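Local coordinates for EST1E (Clostridium proteoclasticum, PDB 2WTM), which hydrolyses ester bonds as a promiscuous feruloyl esterase, probably releasing ferulic acid and related groups from their esters, with an alpha/beta-hydrolase fold, at residues 2-6 and 14-18; 77-83 and 109-113; 112-116 and 179-185. All coordinates share one frame; numbering follows the deposited sequence.

Interaction 1. Residues 2-6 and 14-18; sequences GAMYI and NAYLD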
loop_
_atom_site.group_PDB
_atom_site.type_symbol
_atom_site.label_atom_id
_atom_site.label_comp_id
_atom_site.label_asym_id
_atom_site.label_seq_id
_atom_site.Cartn_x
_atom_site.Cartn_y
_atom_site.Cartn_z
ATOM N N GLY A 2 -24.729 14.889 -8.038
ATOM C CA GLY A 2 -24.312 14.400 -9.371
ATOM C C GLY A 2 -23.396 13.181 -9.282
ATOM O O GLY A 2 -22.901 12.861 -8.216
ATOM N N ALA A 3 -23.197 12.506 -10.412
ATOM C CA ALA A 3 -22.137 11.505 -10.569
ATOM C C ALA A 3 -20.965 12.138 -11.274
ATOM O O ALA A 3 -21.125 13.038 -12.073
ATOM C CB ALA A 3 -22.631 10.314 -11.341
ATOM N N MET A 4 -19.752 11.677 -10.997
ATOM C CA MET A 4 -18.575 12.272 -11.555
ATOM C C MET A 4 -17.487 11.192 -11.535
ATOM O O MET A 4 -17.745 10.162 -10.922
ATOM C CB MET A 4 -18.099 13.405 -10.666
ATOM C CG MET A 4 -17.434 12.868 -9.369
ATOM S SD MET A 4 -16.993 14.048 -8.108
ATOM C CE MET A 4 -18.647 14.634 -7.822
ATOM N N TYR A 5 -16.408 11.412 -12.278
ATOM C CA TYR A 5 -15.206 10.589 -12.177
ATOM C C TYR A 5 -14.092 11.388 -11.497
ATOM O O TYR A 5 -13.798 12.544 -11.902
ATOM C CB TYR A 5 -14.776 10.070 -13.561
ATOM C CG TYR A 5 -15.560 8.849 -13.985
ATOM C CD1 TYR A 5 -15.324 7.615 -13.378
ATOM C CD2 TYR A 5 -16.571 8.907 -14.970
ATOM C CE1 TYR A 5 -16.025 6.487 -13.717
ATOM C CE2 TYR A 5 -17.293 7.787 -15.306
ATOM C CZ TYR A 5 -17.018 6.547 -14.690
ATOM O OH TYR A 5 -17.713 5.408 -15.000
ATOM N N ILE A 6 -13.453 10.784 -10.500
ATOM C CA ILE A 6 -12.273 11.315 -9.855
ATOM C C ILE A 6 -11.072 10.556 -10.392
ATOM O O ILE A 6 -11.012 9.339 -10.250
ATOM C CB ILE A 6 -12.396 11.162 -8.337
ATOM C CG1 ILE A 6 -13.524 12.052 -7.796
ATOM C CG2 ILE A 6 -11.136 11.642 -7.621
ATOM C CD1 ILE A 6 -13.867 11.791 -6.388
ATOM N N ASN A 14 -15.475 6.229 -10.187
ATOM C CA ASN A 14 -16.868 6.695 -10.207
ATOM C C ASN A 14 -17.261 7.199 -8.804
ATOM O O ASN A 14 -17.081 6.490 -7.832
ATOM C CB ASN A 14 -17.774 5.583 -10.561
ATOM C CG ASN A 14 -19.246 6.038 -10.677
ATOM O OD1 ASN A 14 -19.579 6.975 -11.445
ATOM N ND2 ASN A 14 -20.126 5.370 -9.913
ATOM N N ALA A 15 -17.927 8.307 -8.722
ATOM C CA ALA A 15 -18.377 8.803 -7.411
ATOM C C ALA A 15 -19.674 9.579 -7.508
ATOM O O ALA A 15 -19.956 10.174 -8.562
ATOM C CB ALA A 15 -17.332 9.648 -6.845
ATOM N N TYR A 16 -20.404 9.620 -6.401
ATOM C CA TYR A 16 -21.708 10.302 -6.356
ATOM C C TYR A 16 -21.594 11.345 -5.270
ATOM O O TYR A 16 -21.324 10.986 -4.111
ATOM C CB TYR A 16 -22.862 9.326 -5.992
ATOM C CG TYR A 16 -22.957 8.147 -6.955
ATOM C CD1 TYR A 16 -23.658 8.258 -8.159
ATOM C CD2 TYR A 16 -22.372 6.946 -6.665
ATOM C CE1 TYR A 16 -23.752 7.188 -9.024
ATOM C CE2 TYR A 16 -22.443 5.875 -7.523
ATOM C CZ TYR A 16 -23.128 6.004 -8.714
ATOM O OH TYR A 16 -23.252 4.936 -9.564
ATOM N N LEU A 17 -21.834 12.614 -5.602
ATOM C CA LEU A 17 -21.904 13.664 -4.618
ATOM C C LEU A 17 -23.379 13.985 -4.392
ATOM O O LEU A 17 -24.100 14.320 -5.364
ATOM C CB LEU A 17 -21.168 14.902 -5.137
ATOM C CG LEU A 17 -21.214 16.142 -4.248
ATOM C CD1 LEU A 17 -20.656 15.942 -2.840
ATOM C CD2 LEU A 17 -20.453 17.280 -4.992
ATOM N N ASP A 18 -23.823 13.869 -3.147
ATOM C CA ASP A 18 -25.205 14.222 -2.784
ATOM C C ASP A 18 -25.184 15.256 -1.728
ATOM O O ASP A 18 -24.493 15.147 -0.709
ATOM C CB ASP A 18 -25.974 13.030 -2.291
ATOM C CG ASP A 18 -26.296 12.056 -3.386
ATOM O OD1 ASP A 18 -27.348 12.207 -4.093
ATOM O OD2 ASP A 18 -25.479 11.135 -3.576
HETATM O O HOH W 1 -25.478 11.577 -6.852
HETATM O O HOH W 2 -19.565 8.963 -13.358
#
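Met4 lies across Ala15 and Leu17 in this antiparallel hairpin. Its chain leaves between its backbone N and carbonyl carbon (chi1 74°) and bends again at chi3, laying CG near Ala15 CB and carrying CE to within 3.7 Å of Leu17 CB; Ile6 CD1 reaches Ala15 CB at 4.1 Å. On the face that carries Met4 and Ala15 the contacts between the strands are thus apolar. On the other face Ala3 CB approaches the Tyr16 ring obliquely, 3.9 Å from CD1. Further along that face Tyr5 and Asn14 form a non-hydrogen-bonded pair; in one of two modelled positions of Tyr5, and so tentatively, its ring crosses the root of Asn14, with Asn14 OD1 over one ring face, offset toward the rim. Asn14 CG trans to its own N (chi1 -177°) places OD1 where a water bonds to it at 2.8 Å and more weakly to Met4 O; its ND2 bonds to Asp63 and only weakly to Tyr16 OH, while Tyr16 OH turns to Lys69 NZ. Two reciprocal pairs of backbone bonds fix the register: Met4 with Ala15, each N to the partner O at 2.9 Å, and Gly2 with Leu17, both at 2.8 Å. Strand 3-8 is the outermost strand of the main sheet within the chain, and strand 11-18 joins it to strand 58-62, where Tyr16 pairs with Arg61 and Asp18 OD2 makes a salt bridge to Arg61 NH2. Tyr92 of helix 79-93 packs against Met4 and Ile6, and helix 43-54 meets Asp18.

Interaction 2. Residues 77-83 and 109-113; sequences HTLFKWL and QGGLS. With PO4 (phosphate ion), chain E.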
loop_
_atom_site.group_PDB
_atom_site.type_symbol
_atom_site.label_atom_id
_atom_site.label_comp_id
_atom_site.label_asym_id
_atom_site.label_seq_id
_atom_site.Cartn_x
_atom_site.Cartn_y
_atom_site.Cartn_z
ATOM N N HIS A 77 -7.620 -5.820 -7.835
ATOM C CA HIS A 77 -7.718 -4.864 -6.675
ATOM C C HIS A 77 -6.975 -5.398 -5.499
ATOM O O HIS A 77 -6.832 -6.595 -5.327
ATOM C CB HIS A 77 -9.159 -4.558 -6.327
ATOM C CG HIS A 77 -9.783 -5.349 -5.219
ATOM N ND1 HIS A 77 -10.465 -6.529 -5.431
ATOM C CD2 HIS A 77 -9.928 -5.065 -3.900
ATOM C CE1 HIS A 77 -10.999 -6.938 -4.274
ATOM N NE2 HIS A 77 -10.674 -6.073 -3.321
ATOM N N THR A 78 -6.441 -4.477 -4.649
ATOM C CA THR A 78 -5.788 -4.830 -3.414
ATOM C C THR A 78 -6.147 -3.665 -2.468
ATOM O O THR A 78 -6.577 -2.557 -2.844
ATOM C CB THR A 78 -4.252 -4.890 -3.488
ATOM O OG1 THR A 78 -3.711 -3.565 -3.585
ATOM C CG2 THR A 78 -3.736 -5.773 -4.649
ATOM N N LEU A 79 -5.860 -3.855 -1.216
ATOM C CA LEU A 79 -6.061 -2.795 -0.206
ATOM C C LEU A 79 -5.124 -1.609 -0.429
ATOM O O LEU A 79 -5.452 -0.481 -0.036
ATOM C CB LEU A 79 -5.881 -3.334 1.231
ATOM C CG LEU A 79 -7.079 -4.186 1.663
ATOM C CD1 LEU A 79 -6.732 -4.988 2.933
ATOM C CD2 LEU A 79 -8.287 -3.397 1.854
ATOM N N PHE A 80 -3.918 -1.835 -0.973
ATOM C CA PHE A 80 -3.019 -0.669 -1.282
ATOM C C PHE A 80 -3.719 0.179 -2.380
ATOM O O PHE A 80 -3.713 1.396 -2.311
ATOM C CB PHE A 80 -1.684 -1.105 -1.781
ATOM C CG PHE A 80 -0.714 -1.531 -0.724
ATOM C CD1 PHE A 80 -1.002 -1.581 0.604
ATOM C CD2 PHE A 80 0.544 -1.975 -1.151
ATOM C CE1 PHE A 80 -0.037 -2.043 1.532
ATOM C CE2 PHE A 80 1.481 -2.410 -0.249
ATOM C CZ PHE A 80 1.178 -2.458 1.081
ATOM N N LYS A 81 -4.266 -0.483 -3.413
ATOM C CA LYS A 81 -4.996 0.308 -4.427
ATOM C C LYS A 81 -6.164 1.073 -3.840
ATOM O O LYS A 81 -6.340 2.270 -4.157
ATOM C CB LYS A 81 -5.435 -0.579 -5.580
ATOM C CG LYS A 81 -4.233 -1.195 -6.296
ATOM C CD LYS A 81 -4.603 -1.965 -7.578
ATOM C CE LYS A 81 -3.407 -2.775 -8.176
ATOM N NZ LYS A 81 -3.752 -3.317 -9.544
ATOM N N TRP A 82 -6.989 0.400 -3.034
ATOM C CA TRP A 82 -8.070 1.068 -2.375
ATOM C C TRP A 82 -7.605 2.238 -1.505
ATOM O O TRP A 82 -8.233 3.316 -1.492
ATOM C CB TRP A 82 -8.921 0.085 -1.525
ATOM C CG TRP A 82 -9.878 -0.715 -2.351
ATOM C CD1 TRP A 82 -9.779 -1.106 -3.670
ATOM C CD2 TRP A 82 -11.166 -1.198 -1.875
ATOM N NE1 TRP A 82 -10.957 -1.815 -4.031
ATOM C CE2 TRP A 82 -11.812 -1.837 -2.955
ATOM C CE3 TRP A 82 -11.846 -1.063 -0.661
ATOM C CZ2 TRP A 82 -13.112 -2.372 -2.805
ATOM C CZ3 TRP A 82 -13.104 -1.533 -0.528
ATOM C CH2 TRP A 82 -13.731 -2.196 -1.576
ATOM N N LEU A 83 -6.512 2.083 -0.773
ATOM C CA LEU A 83 -6.085 3.191 0.128
ATOM C C LEU A 83 -5.620 4.360 -0.792
ATOM O O LEU A 83 -5.925 5.545 -0.555
ATOM C CB LEU A 83 -4.978 2.746 1.070
ATOM C CG LEU A 83 -5.574 1.852 2.108
ATOM C CD1 LEU A 83 -4.473 1.294 2.861
ATOM C CD2 LEU A 83 -6.565 2.598 3.005
ATOM N N GLN A 109 -15.179 -4.567 4.018
ATOM C CA GLN A 109 -13.857 -4.139 3.503
ATOM C C GLN A 109 -13.706 -2.638 3.406
ATOM O O GLN A 109 -12.642 -2.079 3.627
ATOM C CB GLN A 109 -13.487 -4.778 2.175
ATOM C CG GLN A 109 -12.115 -4.390 1.685
ATOM C CD GLN A 109 -11.712 -5.266 0.483
ATOM O OE1 GLN A 109 -11.356 -6.454 0.756
ATOM N NE2 GLN A 109 -11.644 -4.776 -0.711
ATOM N N GLY A 110 -14.790 -1.906 3.138
ATOM C CA GLY A 110 -14.790 -0.456 3.158
ATOM C C GLY A 110 -14.643 0.133 4.541
ATOM O O GLY A 110 -14.091 1.193 4.711
ATOM N N GLY A 111 -15.117 -0.615 5.536
ATOM C CA GLY A 111 -15.044 -0.231 6.949
ATOM C C GLY A 111 -13.617 -0.379 7.412
ATOM O O GLY A 111 -13.064 0.563 8.019
ATOM N N LEU A 112 -12.992 -1.519 7.085
ATOM C CA LEU A 112 -11.552 -1.648 7.264
ATOM C C LEU A 112 -10.775 -0.514 6.579
ATOM O O LEU A 112 -9.941 0.179 7.172
ATOM C CB LEU A 112 -11.055 -2.972 6.767
ATOM C CG LEU A 112 -9.494 -3.145 6.734
ATOM C CD1 LEU A 112 -8.791 -2.978 8.074
ATOM C CD2 LEU A 112 -9.178 -4.461 5.994
ATOM N N SER A 113 -11.112 -0.265 5.302
ATOM C CA SER A 113 -10.400 0.718 4.509
ATOM C C SER A 113 -10.434 2.123 5.133
ATOM O O SER A 113 -9.419 2.870 5.158
ATOM C CB SER A 113 -10.953 0.694 3.089
ATOM O OG SER A 113 -10.630 -0.515 2.417
HETATM P P PO4 E . -17.774 -7.277 1.973
HETATM O O1 PO4 E . -18.997 -6.461 1.568
HETATM O O2 PO4 E . -17.729 -8.307 0.869
HETATM O O3 PO4 E . -18.068 -8.074 3.236
HETATM O O4 PO4 E . -16.469 -6.457 2.185
#
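His77 and Trp82 receive the amide of Gln109, the residue directly after Ser108 in what appears to be the nucleophile elbow (Gly-x-Ser-x-Gly) of an alpha/beta-hydrolase fold. The packing is tight around this amide. Gln109 CG lies trans to the backbone N (chi1 -177°) and the chain runs on extended, carrying NE2 to His77 NE2, to which it donates a 3.1 Å bond with an N-H...N angle of 165°. The imidazole partner lies in the amide plane, whereas the amide nitrogen is tilted 18° from the imidazole plane. The same NE2 sits over the six-membered ring of Trp82, 3.4 Å from CH2, with the amide steeply inclined to the indole. Phe74 O takes His77 ND1, Tyr172 OH binds Gln109 OE1 and Tyr65 O holds Trp82 NE1, so outside partners steady all three polar groups. The axes of the short segments 79-83 and 109-113 come no nearer than 10.9 Å, so side chains bridge the gap; away from the amide the touches are sparser, as where Leu79 CD1 meets Leu112 CD2 at 4.0 Å, at a right angle. Phe80 and Lys81 face instead toward the second subunit, where Phe80 stacks on its counterpart and Lys81 forms a salt bridge to Asp9 of that chain. On the side of the probable catalytic centre a phosphate, probably from the crystallisation liquor, accepts a bond from Gln109 N and is also held by Ser108, His228 and Phe36. At the indole edge, near its plane, Ser113 OG lies 3.4 Å from Trp82 CE3 and donates to Gln109 O at 2.8 Å, on the opposite face of that carbonyl from Ser113 N.

Interaction 3. Residues 112-116 and 179-185; sequences LSVML and IRVEDFV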
loop_
_atom_site.group_PDB
_atom_site.type_symbol
_atom_site.label_atom_id
_atom_site.label_comp_id
_atom_site.label_asym_id
_atom_site.label_seq_id
_atom_site.Cartn_x
_atom_site.Cartn_y
_atom_site.Cartn_z
ATOM N N LEU A 112 -12.992 -1.519 7.085
ATOM C CA LEU A 112 -11.552 -1.648 7.264
ATOM C C LEU A 112 -10.775 -0.514 6.579
ATOM O O LEU A 112 -9.941 0.179 7.172
ATOM C CB LEU A 112 -11.055 -2.972 6.767
ATOM C CG LEU A 112 -9.494 -3.145 6.734
ATOM C CD1 LEU A 112 -8.791 -2.978 8.074
ATOM C CD2 LEU A 112 -9.178 -4.461 5.994
ATOM N N SER A 113 -11.112 -0.265 5.302
ATOM C CA SER A 113 -10.400 0.718 4.509
ATOM C C SER A 113 -10.434 2.123 5.133
ATOM O O SER A 113 -9.419 2.870 5.158
ATOM C CB SER A 113 -10.953 0.694 3.089
ATOM O OG SER A 113 -10.630 -0.515 2.417
ATOM N N VAL A 114 -11.628 2.552 5.602
ATOM C CA VAL A 114 -11.708 3.787 6.317
ATOM C C VAL A 114 -11.021 3.853 7.695
ATOM O O VAL A 114 -10.431 4.873 8.074
ATOM C CB VAL A 114 -13.143 4.415 6.269
ATOM C CG1 VAL A 114 -13.621 4.710 4.821
ATOM C CG2 VAL A 114 -14.145 3.632 7.051
ATOM N N MET A 115 -11.031 2.722 8.403
ATOM C CA MET A 115 -10.175 2.673 9.583
ATOM C C MET A 115 -8.711 3.036 9.254
ATOM O O MET A 115 -8.063 3.765 9.967
ATOM C CB MET A 115 -10.260 1.316 10.267
ATOM C CG MET A 115 -11.671 1.020 10.851
ATOM S SD MET A 115 -11.914 -0.687 11.380
ATOM C CE MET A 115 -10.689 -0.890 12.684
ATOM N N LEU A 116 -8.204 2.443 8.191
ATOM C CA LEU A 116 -6.844 2.661 7.793
ATOM C C LEU A 116 -6.629 4.069 7.271
ATOM O O LEU A 116 -5.735 4.781 7.686
ATOM C CB LEU A 116 -6.418 1.629 6.723
ATOM C CG LEU A 116 -6.638 0.134 6.986
ATOM C CD1 LEU A 116 -6.204 -0.826 5.819
ATOM C CD2 LEU A 116 -5.833 -0.196 8.293
ATOM N N ILE A 179 -0.410 -5.518 6.488
ATOM C CA ILE A 179 -1.125 -4.431 7.189
ATOM C C ILE A 179 -1.326 -4.768 8.630
ATOM O O ILE A 179 -1.971 -5.750 8.996
ATOM C CB ILE A 179 -2.460 -4.128 6.516
ATOM C CG1 ILE A 179 -2.227 -3.573 5.133
ATOM C CG2 ILE A 179 -3.290 -3.052 7.266
ATOM C CD1 ILE A 179 -3.392 -3.486 4.255
ATOM N N ARG A 180 -0.795 -3.894 9.506
ATOM C CA ARG A 180 -0.997 -4.031 10.962
ATOM C C ARG A 180 -2.141 -3.122 11.443
ATOM O O ARG A 180 -1.915 -1.992 11.775
ATOM C CB ARG A 180 0.292 -3.660 11.666
ATOM C CG ARG A 180 1.537 -4.341 11.083
ATOM C CD ARG A 180 1.448 -5.811 10.900
ATOM N NE ARG A 180 1.067 -6.475 12.136
ATOM C CZ ARG A 180 1.349 -7.733 12.424
ATOM N NH1 ARG A 180 2.084 -8.488 11.607
ATOM N NH2 ARG A 180 0.910 -8.225 13.576
ATOM N N VAL A 181 -3.362 -3.644 11.380
ATOM C CA VAL A 181 -4.560 -2.832 11.687
ATOM C C VAL A 181 -4.463 -2.101 13.001
ATOM O O VAL A 181 -4.843 -0.954 13.133
ATOM C CB VAL A 181 -5.866 -3.693 11.580
ATOM C CG1 VAL A 181 -7.079 -2.875 11.883
ATOM C CG2 VAL A 181 -5.980 -4.274 10.179
ATOM N N GLU A 182 -3.935 -2.815 13.987
ATOM C CA GLU A 182 -3.854 -2.263 15.333
ATOM C C GLU A 182 -3.081 -0.963 15.417
ATOM O O GLU A 182 -3.402 -0.086 16.266
ATOM C CB GLU A 182 -3.236 -3.320 16.250
ATOM C CG GLU A 182 -4.078 -4.526 16.580
ATOM C CD GLU A 182 -4.191 -5.596 15.457
ATOM O OE1 GLU A 182 -3.401 -5.555 14.439
ATOM O OE2 GLU A 182 -5.068 -6.497 15.619
ATOM N N ASP A 183 -2.082 -0.783 14.550
ATOM C CA ASP A 183 -1.295 0.468 14.479
ATOM C C ASP A 183 -2.208 1.638 14.092
ATOM O O ASP A 183 -2.119 2.753 14.626
ATOM C CB ASP A 183 -0.164 0.383 13.475
ATOM C CG ASP A 183 0.969 -0.461 13.921
ATOM O OD1 ASP A 183 0.938 -1.005 15.054
ATOM O OD2 ASP A 183 1.870 -0.621 13.083
ATOM N N PHE A 184 -3.042 1.373 13.095
ATOM C CA PHE A 184 -3.970 2.402 12.600
ATOM C C PHE A 184 -5.088 2.727 13.623
ATOM O O PHE A 184 -5.545 3.860 13.697
ATOM C CB PHE A 184 -4.651 1.980 11.253
ATOM C CG PHE A 184 -3.706 1.731 10.109
ATOM C CD1 PHE A 184 -3.594 2.640 9.111
ATOM C CD2 PHE A 184 -2.866 0.625 10.071
ATOM C CE1 PHE A 184 -2.770 2.439 8.010
ATOM C CE2 PHE A 184 -2.050 0.377 8.968
ATOM C CZ PHE A 184 -1.992 1.303 7.946
ATOM N N VAL A 185 -5.548 1.722 14.332
ATOM C CA VAL A 185 -6.523 1.947 15.413
ATOM C C VAL A 185 -5.896 2.869 16.470
ATOM O O VAL A 185 -6.505 3.849 16.922
ATOM C CB VAL A 185 -6.989 0.640 16.032
ATOM C CG1 VAL A 185 -7.807 0.866 17.287
ATOM C CG2 VAL A 185 -7.793 -0.173 15.004
HETATM O O HOH W 3 -8.270 3.870 12.671
#
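Leu116 and Phe184 both carry CG trans to the carbonyl carbon, beside the backbone N, which sends their side chains across one another between the two helices. Leu116 CD2 consequently rests over the Phe184 ring in a CH-pi contact, 3.5 Å from the ring centroid and 17° off its normal. Its other branch, CD1, turns to Ile179 CG2 at 3.9 Å, so the leucine fork spans the loop residue and the aromatic ring. The bend of Met115 at chi3 brings CE to Val185 CG2, the two side chains lying alongside each other, and near Val181 CG1. Leu112 CD1 meets Val181 CG2 at 3.7 Å. This apolar interface has one polar link: a water donates to Met115 O at 2.7 Å and to Phe184 O at 2.9 Å, bridging the two backbones. The short segment axes cross at 57°, 9.6 Å apart. Helix 109-120, which follows the probable nucleophile elbow, thereby packs on helix 181-187; helix 79-93 touches Leu116 through Leu83, helix 137-143 places Pro138 against Leu112, Ile179 and Val181, and helix 205-214 packs Phe211 on Val181 and Val185.

In the fold
Interaction 1 comes first along the chain and closes the hairpin at one margin of the main sheet, its centre about 17 Å from that of the chain. Interactions 2 and 3 follow, their centres about 10 Å apart, and share Leu112 and Ser113 of helix 109-120, which is thus packed against helix 79-93 and against helix 181-187. They touch directly where Leu83 CD2 meets Leu116 CB at 3.8 Å, and both reach the second subunit. Interaction 1 lies about 19 Å from interaction 2 and about 26 Å from interaction 3, centre to centre, across the chain's middle from the latter. Helix 79-93 connects the regions, packing on the hairpin through Tyr92 and beside the probable catalytic centre through its N-terminal end.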